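Local coordinates for putative uncharacterized protein Ta1305 (Thermoplasma acidophilum, PDB 4RKS) that catalyses the ATP-dependent phosphorylation of (R)-mevalonate to mevalonate 3-phosphate, a step of the alternative mevalonate pathway to isoprenoids in extreme acidophiles, at residues N213-S217 / D218-A222; H226-E229 / H230-I234; E255-H258 / S259-G263; N272-K275 / L276-Y279. All blocks are in the same frame, centred on the assembly; numbering follows the deposited sequence.

Contact 1: residues N213-S217 / D218-A222; sequences NIVRS and DLYPA
Tyr220 folds its ring back over Val215 while its backbone N is tied to Ser217, and these two links bridge the corner between helix 207-214 and helix 220-238. The apolar part is built round the Tyr220 ring. Val215 CA lies over one face, 4.0 Å from the ring centroid and 16° off the ring normal, which meets the geometry of a CH-pi contact. From the same residue Val215 CG1 reaches Tyr220 CE2 at 3.6 Å, and CG2 reaches the far part of the ring. Ile214 joins at CE1 of Tyr220, where its CG2 comes to 3.9 Å, its side chain crossing that of the tyrosine at about a right angle. The tyrosine CG stands anti to the backbone N (chi1 -172°), and this swings the ring back over Ile214 and Val215 of the first turn.

The polar part belongs to the backbone and to Ser217. Two type I turns follow in succession, Ile214 to Ser217 and Ser217 to Tyr220. In the second, Tyr220 N donates to Ser217 O at 3.0 Å, from well above the carbonyl plane. Leu219 N donates to Ser217 OG at 3.2 Å with an N-H...O angle of 149°, a capping bond ahead of the second helix.

Beyond the turn, Tyr220 OH is hydrogen-bonded to Gly39 O, and Ile214 packs on Tyr257 and Leu261 of helix 243-262. The chemistry thus divides the work: a serine satisfies the amide of Leu219 before the helix starts, whereas the buried tyrosine, gripped through its face and its hydroxyl, ties the corner to the chain beside substrate-binding Leu38.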
loop_
_atom_site.group_PDB
_atom_site.type_symbol
_atom_site.label_atom_id
_atom_site.label_comp_id
_atom_site.label_asym_id
_atom_site.label_seq_id
_atom_site.Cartn_x
_atom_site.Cartn_y
_atom_site.Cartn_z
ATOM N N ASN A 213 -5.598 -1.314 18.217
ATOM C CA ASN A 213 -6.577 -2.222 18.833
ATOM C C ASN A 213 -6.393 -3.705 18.498
ATOM O O ASN A 213 -6.649 -4.560 19.343
ATOM C CB ASN A 213 -7.989 -1.789 18.463
ATOM C CG ASN A 213 -8.422 -0.558 19.217
ATOM O OD1 ASN A 213 -9.157 -0.641 20.202
ATOM N ND2 ASN A 213 -7.948 0.591 18.779
ATOM N N ILE A 214 -5.938 -4.019 17.283
ATOM C CA ILE A 214 -5.849 -5.416 16.876
ATOM C C ILE A 214 -4.958 -6.238 17.809
ATOM O O ILE A 214 -5.229 -7.408 18.058
ATOM C CB ILE A 214 -5.335 -5.580 15.426
ATOM C CG1 ILE A 214 -5.785 -6.938 14.887
ATOM C CG2 ILE A 214 -3.783 -5.420 15.340
ATOM C CD1 ILE A 214 -5.155 -7.328 13.580
ATOM N N VAL A 215 -3.920 -5.620 18.356
ATOM C CA VAL A 215 -2.989 -6.344 19.216
ATOM C C VAL A 215 -3.627 -6.663 20.580
ATOM O O VAL A 215 -3.115 -7.474 21.351
ATOM C CB VAL A 215 -1.671 -5.541 19.404
ATOM C CG1 VAL A 215 -0.609 -6.388 20.089
ATOM C CG2 VAL A 215 -1.144 -5.068 18.042
ATOM N N ARG A 216 -4.763 -6.049 20.875
ATOM C CA ARG A 216 -5.429 -6.347 22.146
ATOM C C ARG A 216 -6.166 -7.695 22.133
ATOM O O ARG A 216 -6.487 -8.246 23.195
ATOM C CB ARG A 216 -6.396 -5.221 22.507
ATOM C CG ARG A 216 -5.693 -3.928 22.870
ATOM C CD ARG A 216 -6.653 -2.764 22.938
ATOM N NE ARG A 216 -5.944 -1.553 23.324
ATOM C CZ ARG A 216 -6.450 -0.333 23.238
ATOM N NH1 ARG A 216 -7.676 -0.153 22.770
ATOM N NH2 ARG A 216 -5.726 0.706 23.620
ATOM N N SER A 217 -6.424 -8.220 20.937
ATOM C CA SER A 217 -7.185 -9.464 20.773
ATOM C C SER A 217 -6.440 -10.725 21.236
ATOM O O SER A 217 -5.250 -10.897 20.976
ATOM C CB SER A 217 -7.600 -9.630 19.307
ATOM O OG SER A 217 -8.264 -10.865 19.105
ATOM N N ASP A 218 -7.170 -11.609 21.913
ATOM C CA ASP A 218 -6.649 -12.899 22.354
ATOM C C ASP A 218 -6.288 -13.808 21.179
ATOM O O ASP A 218 -5.498 -14.738 21.317
ATOM C CB ASP A 218 -7.678 -13.596 23.244
ATOM C CG ASP A 218 -8.397 -12.624 24.162
ATOM O OD1 ASP A 218 -7.737 -11.689 24.664
ATOM O OD2 ASP A 218 -9.618 -12.783 24.371
ATOM N N LEU A 219 -6.887 -13.547 20.026
ATOM C CA LEU A 219 -6.566 -14.302 18.822
ATOM C C LEU A 219 -5.348 -13.729 18.095
ATOM O O LEU A 219 -4.908 -14.291 17.093
ATOM C CB LEU A 219 -7.767 -14.319 17.879
ATOM C CG LEU A 219 -9.068 -14.793 18.500
ATOM C CD1 LEU A 219 -10.237 -14.290 17.676
ATOM C CD2 LEU A 219 -9.066 -16.303 18.576
ATOM N N TYR A 220 -4.798 -12.619 18.591
ATOM C CA TYR A 220 -3.716 -11.958 17.863
ATOM C C TYR A 220 -2.474 -12.832 17.679
ATOM O O TYR A 220 -1.910 -12.846 16.580
ATOM C CB TYR A 220 -3.311 -10.636 18.520
ATOM C CG TYR A 220 -2.325 -9.854 17.675
ATOM C CD1 TYR A 220 -2.655 -9.462 16.383
ATOM C CD2 TYR A 220 -1.074 -9.510 18.165
ATOM C CE1 TYR A 220 -1.760 -8.753 15.597
ATOM C CE2 TYR A 220 -0.185 -8.791 17.399
ATOM C CZ TYR A 220 -0.526 -8.425 16.109
ATOM O OH TYR A 220 0.365 -7.717 15.343
ATOM N N PRO A 221 -2.029 -13.547 18.734
ATOM C CA PRO A 221 -0.872 -14.415 18.488
ATOM C C PRO A 221 -1.055 -15.426 17.359
ATOM O O PRO A 221 -0.112 -15.633 16.598
ATOM C CB PRO A 221 -0.684 -15.150 19.824
ATOM C CG PRO A 221 -1.521 -14.424 20.830
ATOM C CD PRO A 221 -2.198 -13.275 20.175
ATOM N N ALA A 222 -2.226 -16.047 17.257
ATOM C CA ALA A 222 -2.484 -17.011 16.186
ATOM C C ALA A 222 -2.602 -16.322 14.829
ATOM O O ALA A 222 -2.247 -16.897 13.801
ATOM C CB ALA A 222 -3.746 -17.802 16.471
#

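Contact 2: residues H226-E229 / H230-I234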
loop_
_atom_site.group_PDB
_atom_site.type_symbol
_atom_site.label_atom_id
_atom_site.label_comp_id
_atom_site.label_asym_id
_atom_site.label_seq_id
_atom_site.Cartn_x
_atom_site.Cartn_y
_atom_site.Cartn_z
ATOM N N HIS A 226 -0.851 -17.279 11.378
ATOM C CA HIS A 226 -1.715 -17.506 10.213
ATOM C C HIS A 226 -1.306 -16.606 9.054
ATOM O O HIS A 226 -1.384 -16.996 7.881
ATOM C CB HIS A 226 -3.187 -17.248 10.557
ATOM C CG HIS A 226 -3.795 -18.268 11.473
ATOM N ND1 HIS A 226 -4.919 -18.010 12.233
ATOM C CD2 HIS A 226 -3.443 -19.547 11.747
ATOM C CE1 HIS A 226 -5.229 -19.084 12.937
ATOM N NE2 HIS A 226 -4.349 -20.031 12.660
ATOM N N ALA A 227 -0.891 -15.387 9.388
ATOM C CA ALA A 227 -0.462 -14.434 8.378
ATOM C C ALA A 227 0.748 -14.993 7.645
ATOM O O ALA A 227 0.775 -15.001 6.417
ATOM C CB ALA A 227 -0.142 -13.090 9.002
ATOM N N ASP A 228 1.732 -15.477 8.404
ATOM C CA ASP A 228 2.968 -16.000 7.829
ATOM C C ASP A 228 2.665 -17.222 6.968
ATOM O O ASP A 228 3.236 -17.390 5.891
ATOM C CB ASP A 228 3.985 -16.352 8.929
ATOM C CG ASP A 228 5.393 -16.542 8.385
ATOM O OD1 ASP A 228 6.067 -15.526 8.082
ATOM O OD2 ASP A 228 5.825 -17.708 8.264
ATOM N N GLU A 229 1.752 -18.066 7.431
ATOM C CA GLU A 229 1.352 -19.248 6.656
ATOM C C GLU A 229 0.730 -18.890 5.315
ATOM O O GLU A 229 1.017 -19.527 4.304
ATOM C CB GLU A 229 0.363 -20.111 7.454
ATOM C CG GLU A 229 1.009 -20.774 8.672
ATOM C CD GLU A 229 0.000 -21.392 9.622
ATOM O OE1 GLU A 229 -1.179 -21.536 9.237
ATOM O OE2 GLU A 229 0.392 -21.725 10.759
ATOM N N HIS A 230 -0.148 -17.892 5.318
ATOM C CA HIS A 230 -0.802 -17.473 4.089
ATOM C C HIS A 230 0.207 -16.933 3.089
ATOM O O HIS A 230 0.097 -17.197 1.897
ATOM C CB HIS A 230 -1.874 -16.425 4.387
ATOM C CG HIS A 230 -3.112 -16.993 5.007
ATOM N ND1 HIS A 230 -4.151 -16.204 5.453
ATOM C CD2 HIS A 230 -3.474 -18.273 5.262
ATOM C CE1 HIS A 230 -5.103 -16.975 5.952
ATOM N NE2 HIS A 230 -4.715 -18.235 5.850
ATOM N N ALA A 231 1.197 -16.179 3.571
ATOM C CA ALA A 231 2.231 -15.663 2.672
ATOM C C ALA A 231 3.021 -16.807 2.014
ATOM O O ALA A 231 3.338 -16.736 0.824
ATOM C CB ALA A 231 3.171 -14.714 3.412
ATOM N N HIS A 232 3.325 -17.865 2.769
ATOM C CA HIS A 232 3.969 -19.033 2.167
ATOM C C HIS A 232 3.057 -19.668 1.117
ATOM O O HIS A 232 3.520 -20.082 0.061
ATOM C CB HIS A 232 4.363 -20.070 3.233
ATOM C CG HIS A 232 5.697 -19.807 3.864
ATOM N ND1 HIS A 232 5.856 -19.564 5.214
ATOM C CD2 HIS A 232 6.939 -19.737 3.324
ATOM C CE1 HIS A 232 7.136 -19.365 5.479
ATOM N NE2 HIS A 232 7.815 -19.466 4.350
ATOM N N MET A 233 1.755 -19.714 1.393
ATOM C CA MET A 233 0.818 -20.252 0.427
ATOM C C MET A 233 0.789 -19.399 -0.833
ATOM O O MET A 233 0.656 -19.920 -1.930
ATOM C CB MET A 233 -0.574 -20.375 1.046
ATOM C CG MET A 233 -0.628 -21.390 2.180
ATOM S SD MET A 233 -2.228 -21.468 3.013
ATOM C CE MET A 233 -3.287 -21.985 1.666
ATOM N N ILE A 234 0.954 -18.091 -0.684
ATOM C CA ILE A 234 0.990 -17.207 -1.849
ATOM C C ILE A 234 2.271 -17.420 -2.664
ATOM O O ILE A 234 2.211 -17.503 -3.888
ATOM C CB ILE A 234 0.845 -15.739 -1.430
ATOM C CG1 ILE A 234 -0.599 -15.497 -0.973
ATOM C CG2 ILE A 234 1.212 -14.779 -2.587
ATOM C CD1 ILE A 234 -0.812 -14.179 -0.319
#
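Helix 220-238 of the C-terminal region carries this contact, two successive turns of regular alpha-helix in which residues 226-229 accept from residues 230-233. The i to i+4 pattern is complete across the junction: His230 N donates to His226 O, Ala231 N to Ala227 O, His232 N to Asp228 O and Met233 N to Glu229 O, all four bonds measuring 3.0 to 3.2 Å.

Side chains add contacts of a looser kind. His226 O sits over one face of the His230 imidazole, 3.3 Å above its plane and displaced toward the rim. The ring is fixed further out, for His230 ND1 is hydrogen-bonded to Asp253 OD1 of helix 243-262. On another side of the helix, Asp228 holds CG anti to its N (chi1 -165°), which brings OD2 within 3.5 Å of His232 CE1. Carboxylate and imidazole planes stand 81° apart, so the two groups meet steeply rather than stacking. The other oxygen, Asp228 OD1, is hydrogen-bonded to Thr52 OG1, and the His232 ring meets Trp173. Met233 lays its CG 3.3 Å from Glu229 O.

Buried Ala227 and Ala231 face His51, Thr52 and strand 169-174, while His226 and His230 turn to helix 243-262. Such a division of faces is typical of a helix packed between a strand layer and a neighbouring helix, here with alanines on one face and polar bridges on the other.

Contact 3: residues E255-H258 / S259-G263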
loop_
_atom_site.group_PDB
_atom_site.type_symbol
_atom_site.label_atom_id
_atom_site.label_comp_id
_atom_site.label_asym_id
_atom_site.label_seq_id
_atom_site.Cartn_x
_atom_site.Cartn_y
_atom_site.Cartn_z
ATOM N N GLU A 255 -11.502 -11.982 5.602
ATOM C CA GLU A 255 -12.585 -12.359 6.510
ATOM C C GLU A 255 -12.082 -12.664 7.936
ATOM O O GLU A 255 -12.701 -12.258 8.920
ATOM C CB GLU A 255 -13.362 -13.544 5.911
ATOM C CG GLU A 255 -14.065 -13.137 4.594
ATOM C CD GLU A 255 -14.707 -14.289 3.815
ATOM O OE1 GLU A 255 -14.255 -15.448 3.934
ATOM O OE2 GLU A 255 -15.665 -14.018 3.057
ATOM N N GLU A 256 -10.967 -13.374 8.046
ATOM C CA GLU A 256 -10.326 -13.609 9.346
ATOM C C GLU A 256 -9.907 -12.300 10.030
ATOM O O GLU A 256 -10.160 -12.083 11.215
ATOM C CB GLU A 256 -9.105 -14.506 9.167
ATOM C CG GLU A 256 -8.234 -14.635 10.410
ATOM C CD GLU A 256 -7.004 -15.487 10.164
ATOM O OE1 GLU A 256 -6.994 -16.254 9.177
ATOM O OE2 GLU A 256 -6.046 -15.390 10.953
ATOM N N TYR A 257 -9.249 -11.436 9.266
ATOM C CA TYR A 257 -8.764 -10.154 9.764
ATOM C C TYR A 257 -9.895 -9.297 10.305
ATOM O O TYR A 257 -9.803 -8.744 11.403
ATOM C CB TYR A 257 -8.034 -9.441 8.629
ATOM C CG TYR A 257 -7.378 -8.115 8.914
ATOM C CD1 TYR A 257 -6.171 -8.039 9.615
ATOM C CD2 TYR A 257 -7.911 -6.949 8.401
ATOM C CE1 TYR A 257 -5.543 -6.831 9.819
ATOM C CE2 TYR A 257 -7.292 -5.735 8.599
ATOM C CZ TYR A 257 -6.113 -5.677 9.306
ATOM O OH TYR A 257 -5.517 -4.456 9.480
ATOM N N HIS A 258 -10.986 -9.193 9.559
ATOM C CA HIS A 258 -12.047 -8.304 10.009
ATOM C C HIS A 258 -12.946 -8.936 11.072
ATOM O O HIS A 258 -13.642 -8.227 11.800
ATOM C CB HIS A 258 -12.831 -7.802 8.805
ATOM C CG HIS A 258 -12.064 -6.792 8.010
ATOM N ND1 HIS A 258 -11.798 -5.529 8.487
ATOM C CD2 HIS A 258 -11.456 -6.873 6.801
ATOM C CE1 HIS A 258 -11.085 -4.864 7.597
ATOM N NE2 HIS A 258 -10.864 -5.655 6.563
ATOM N N SER A 259 -12.889 -10.256 11.207
ATOM C CA SER A 259 -13.523 -10.907 12.359
ATOM C C SER A 259 -12.738 -10.598 13.644
ATOM O O SER A 259 -13.323 -10.380 14.707
ATOM C CB SER A 259 -13.629 -12.416 12.139
ATOM O OG SER A 259 -14.230 -13.050 13.251
ATOM N N ILE A 260 -11.412 -10.556 13.548
ATOM C CA ILE A 260 -10.598 -10.210 14.717
ATOM C C ILE A 260 -10.810 -8.745 15.130
ATOM O O ILE A 260 -11.013 -8.456 16.306
ATOM C CB ILE A 260 -9.102 -10.478 14.467
ATOM C CG1 ILE A 260 -8.880 -11.976 14.273
ATOM C CG2 ILE A 260 -8.260 -9.961 15.629
ATOM C CD1 ILE A 260 -7.476 -12.351 13.906
ATOM N N LEU A 261 -10.805 -7.833 14.164
ATOM C CA LEU A 261 -11.038 -6.418 14.450
ATOM C C LEU A 261 -12.402 -6.154 15.109
ATOM O O LEU A 261 -12.480 -5.410 16.084
ATOM C CB LEU A 261 -10.899 -5.584 13.170
ATOM C CG LEU A 261 -9.453 -5.403 12.693
ATOM C CD1 LEU A 261 -9.368 -4.626 11.380
ATOM C CD2 LEU A 261 -8.608 -4.729 13.755
ATOM N N ARG A 262 -13.466 -6.760 14.585
ATOM C CA ARG A 262 -14.810 -6.559 15.135
ATOM C C ARG A 262 -14.873 -6.943 16.608
ATOM O O ARG A 262 -15.548 -6.287 17.395
ATOM C CB ARG A 262 -15.860 -7.354 14.340
ATOM C CG ARG A 262 -16.259 -6.699 13.010
ATOM C CD ARG A 262 -17.476 -7.389 12.363
ATOM N NE ARG A 262 -17.251 -8.820 12.140
ATOM C CZ ARG A 262 -16.763 -9.341 11.017
ATOM N NH1 ARG A 262 -16.439 -8.553 9.993
ATOM N NH2 ARG A 262 -16.593 -10.651 10.920
ATOM N N GLY A 263 -14.153 -7.996 16.980
ATOM C CA GLY A 263 -14.056 -8.407 18.366
ATOM C C GLY A 263 -13.275 -7.452 19.257
ATOM O O GLY A 263 -13.267 -7.616 20.472
HETATM O O HOH W 1 -15.601 -11.059 8.041
#
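Leu261 CD1 fits against two neighbouring aromatic side chains on helix 243-262, Tyr257 and His258, and the way these rings are turned sets the contact. The methyl lies 3.6 Å from Tyr257 CE2, the leucine crossing the tyrosine at a slant, and 3.9 Å from His258 ND1, where the leucine and histidine side chains run alongside each other in the same direction. The two rings also touch: Tyr257 CD2 stands 3.7 Å above the centre of the His258 ring, while His258 CD2 lies at the tyrosine's edge in its plane. Different first torsions put them there, since CG is anti to the backbone N in Tyr257 (chi1 -177°) but anti to the carbonyl carbon in His258 (chi1 -73°).

Arg262 takes another course. Its chain bends at chi3 (-57°) and folds back until the guanidinium lies flat over His258 O, which is 3.3 Å above its plane and therefore badly placed to accept from it. That oxygen accepts instead from Arg262 N. The guanidinium uses its in-plane edge for a water, with NH2 donating at 3.1 Å, and the same water donates to Glu255 O, itself the acceptor of Ser259 N at 3.0 Å.

Outer partners fix the polar ends: His258 NE2 is hydrogen-bonded to Val293 O, Glu256 OE2 to His226 ND1, and Tyr257 OH makes a weak hydrogen bond to Leu38 O. Tyr257 touches the bound mevalonate, so the leucine methyl and the imidazole probably act as a second shell that limits the tilt of a pocket ring, while the arginine and its water lie on the exposed side of the helix.

Contact 4: residues N272-K275 / L276-Y279; sequences NMQK and LISY
Ser278 turns its hydroxyl back along helix 271-283 to the carbonyl of Gln274, one turn earlier. With OG anti to the carbonyl carbon and beside the backbone N (chi1 -60°), the hydroxyl donates to Gln274 O at 3.0 Å. The backbone N of Ser278 donates to that same oxygen, also at 3.0 Å, and the two donors arrive from opposite faces of the carbonyl plane. One acceptor is therefore held by two bonds from a single residue.

Gln274 itself is bent. Its CG leaves anti to the backbone N, but a turn at chi2 (46°) curls the amide forward toward the following turn, near Ile277 and Ser278. There NE2 lies 3.3 Å from Ser278 OG, while OE1 comes to 4.1 Å from Ile277 CD1, the glutamine and isoleucine side chains crossing almost perpendicularly. Ile277 sets CG1 beside its own N, which brings this atom to 3.2 Å from Met273 O, the acceptor of Ile277 N at 3.1 Å. Lys275 is extended beyond CG; its NZ makes a long, weak ion pair with Glu271. Two further backbone bonds, Leu276 N to Asn272 O at 3.2 Å and Tyr279 N to Lys275 O at 3.2 Å, complete the run.

Met273 and Leu276 lie on another side, packed on Val299 of strand 298-304, and Met273 also touches Phe200. Near the start of the helix, Asn272 N is hydrogen-bonded to Tyr202 OH. A serine hydroxyl bonded to the i-4 carbonyl is a familiar feature of alpha-helices, found here on the outer side of an amphipathic helix laid against a sheet.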
loop_
_atom_site.group_PDB
_atom_site.type_symbol
_atom_site.label_atom_id
_atom_site.label_comp_id
_atom_site.label_asym_id
_atom_site.label_seq_id
_atom_site.Cartn_x
_atom_site.Cartn_y
_atom_site.Cartn_z
ATOM N N ASN A 272 -23.897 -1.269 3.993
ATOM C CA ASN A 272 -23.977 -1.329 2.535
ATOM C C ASN A 272 -22.791 -2.075 1.927
ATOM O O ASN A 272 -22.886 -2.617 0.814
ATOM C CB ASN A 272 -24.077 0.078 1.940
ATOM C CG ASN A 272 -25.406 0.745 2.244
ATOM O OD1 ASN A 272 -26.371 0.082 2.612
ATOM N ND2 ASN A 272 -25.458 2.062 2.093
ATOM N N MET A 273 -21.675 -2.101 2.655
ATOM C CA MET A 273 -20.516 -2.881 2.225
ATOM C C MET A 273 -20.828 -4.374 2.326
ATOM O O MET A 273 -20.506 -5.147 1.424
ATOM C CB MET A 273 -19.279 -2.530 3.056
ATOM C CG MET A 273 -18.724 -1.156 2.755
ATOM S SD MET A 273 -17.427 -0.648 3.895
ATOM C CE MET A 273 -16.039 -1.663 3.341
ATOM N N GLN A 274 -21.482 -4.767 3.413
ATOM C CA GLN A 274 -21.847 -6.163 3.609
ATOM C C GLN A 274 -22.913 -6.594 2.592
ATOM O O GLN A 274 -22.912 -7.736 2.134
ATOM C CB GLN A 274 -22.326 -6.399 5.047
ATOM C CG GLN A 274 -22.680 -7.856 5.373
ATOM C CD GLN A 274 -21.632 -8.867 4.886
ATOM O OE1 GLN A 274 -20.451 -8.784 5.239
ATOM N NE2 GLN A 274 -22.069 -9.830 4.071
ATOM N N LYS A 275 -23.809 -5.684 2.223
ATOM C CA LYS A 275 -24.811 -6.005 1.203
ATOM C C LYS A 275 -24.154 -6.290 -0.148
ATOM O O LYS A 275 -24.565 -7.212 -0.859
ATOM C CB LYS A 275 -25.837 -4.876 1.057
ATOM C CG LYS A 275 -26.851 -4.778 2.192
ATOM C CD LYS A 275 -27.801 -3.601 1.964
ATOM C CE LYS A 275 -28.775 -3.429 3.123
ATOM N NZ LYS A 275 -29.490 -2.125 3.047
ATOM N N LEU A 276 -23.145 -5.497 -0.511
ATOM C CA LEU A 276 -22.439 -5.718 -1.772
ATOM C C LEU A 276 -21.750 -7.080 -1.757
ATOM O O LEU A 276 -21.841 -7.846 -2.715
ATOM C CB LEU A 276 -21.417 -4.615 -2.041
ATOM C CG LEU A 276 -20.505 -4.824 -3.265
ATOM C CD1 LEU A 276 -21.289 -4.813 -4.584
ATOM C CD2 LEU A 276 -19.385 -3.795 -3.310
ATOM N N ILE A 277 -21.070 -7.372 -0.657
ATOM C CA ILE A 277 -20.388 -8.649 -0.473
ATOM C C ILE A 277 -21.337 -9.839 -0.635
ATOM O O ILE A 277 -20.976 -10.850 -1.241
ATOM C CB ILE A 277 -19.715 -8.716 0.912
ATOM C CG1 ILE A 277 -18.615 -7.656 1.016
ATOM C CG2 ILE A 277 -19.143 -10.097 1.167
ATOM C CD1 ILE A 277 -17.826 -7.699 2.319
ATOM N N SER A 278 -22.554 -9.712 -0.109
ATOM C CA SER A 278 -23.548 -10.771 -0.255
ATOM C C SER A 278 -23.920 -10.990 -1.725
ATOM O O SER A 278 -24.093 -12.125 -2.165
ATOM C CB SER A 278 -24.805 -10.453 0.562
ATOM O OG SER A 278 -24.498 -10.319 1.940
ATOM N N TYR A 279 -24.052 -9.905 -2.478
ATOM C CA TYR A 279 -24.347 -10.010 -3.903
ATOM C C TYR A 279 -23.180 -10.675 -4.631
ATOM O O TYR A 279 -23.392 -11.488 -5.536
ATOM C CB TYR A 279 -24.640 -8.633 -4.502
ATOM C CG TYR A 279 -24.692 -8.597 -6.022
ATOM C CD1 TYR A 279 -25.779 -9.124 -6.723
ATOM C CD2 TYR A 279 -23.663 -8.013 -6.758
ATOM C CE1 TYR A 279 -25.827 -9.080 -8.118
ATOM C CE2 TYR A 279 -23.701 -7.964 -8.145
ATOM C CZ TYR A 279 -24.783 -8.497 -8.822
ATOM O OH TYR A 279 -24.807 -8.446 -10.202
#

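All four contacts are local and lie in the C-terminal part of the chain, but their settings differ. Contact 3 touches both contact 1, by apolar packing, and contact 2, by a polar bond, while contacts 1 and 2 share helix 220-238 without other touch. Contact 4 touches none of them; its nearest atoms are about 6 Å from contact 3. Contact 1 is a capped corner between helices, whereas each of the others is a run within a single helix, a different one in each case. Contact 3 has the most buried residues and reaches mevalonate; contact 2 offers histidines and an aspartate to neighbouring elements, while contact 4 keeps its side-chain polarity mostly on an exposed face.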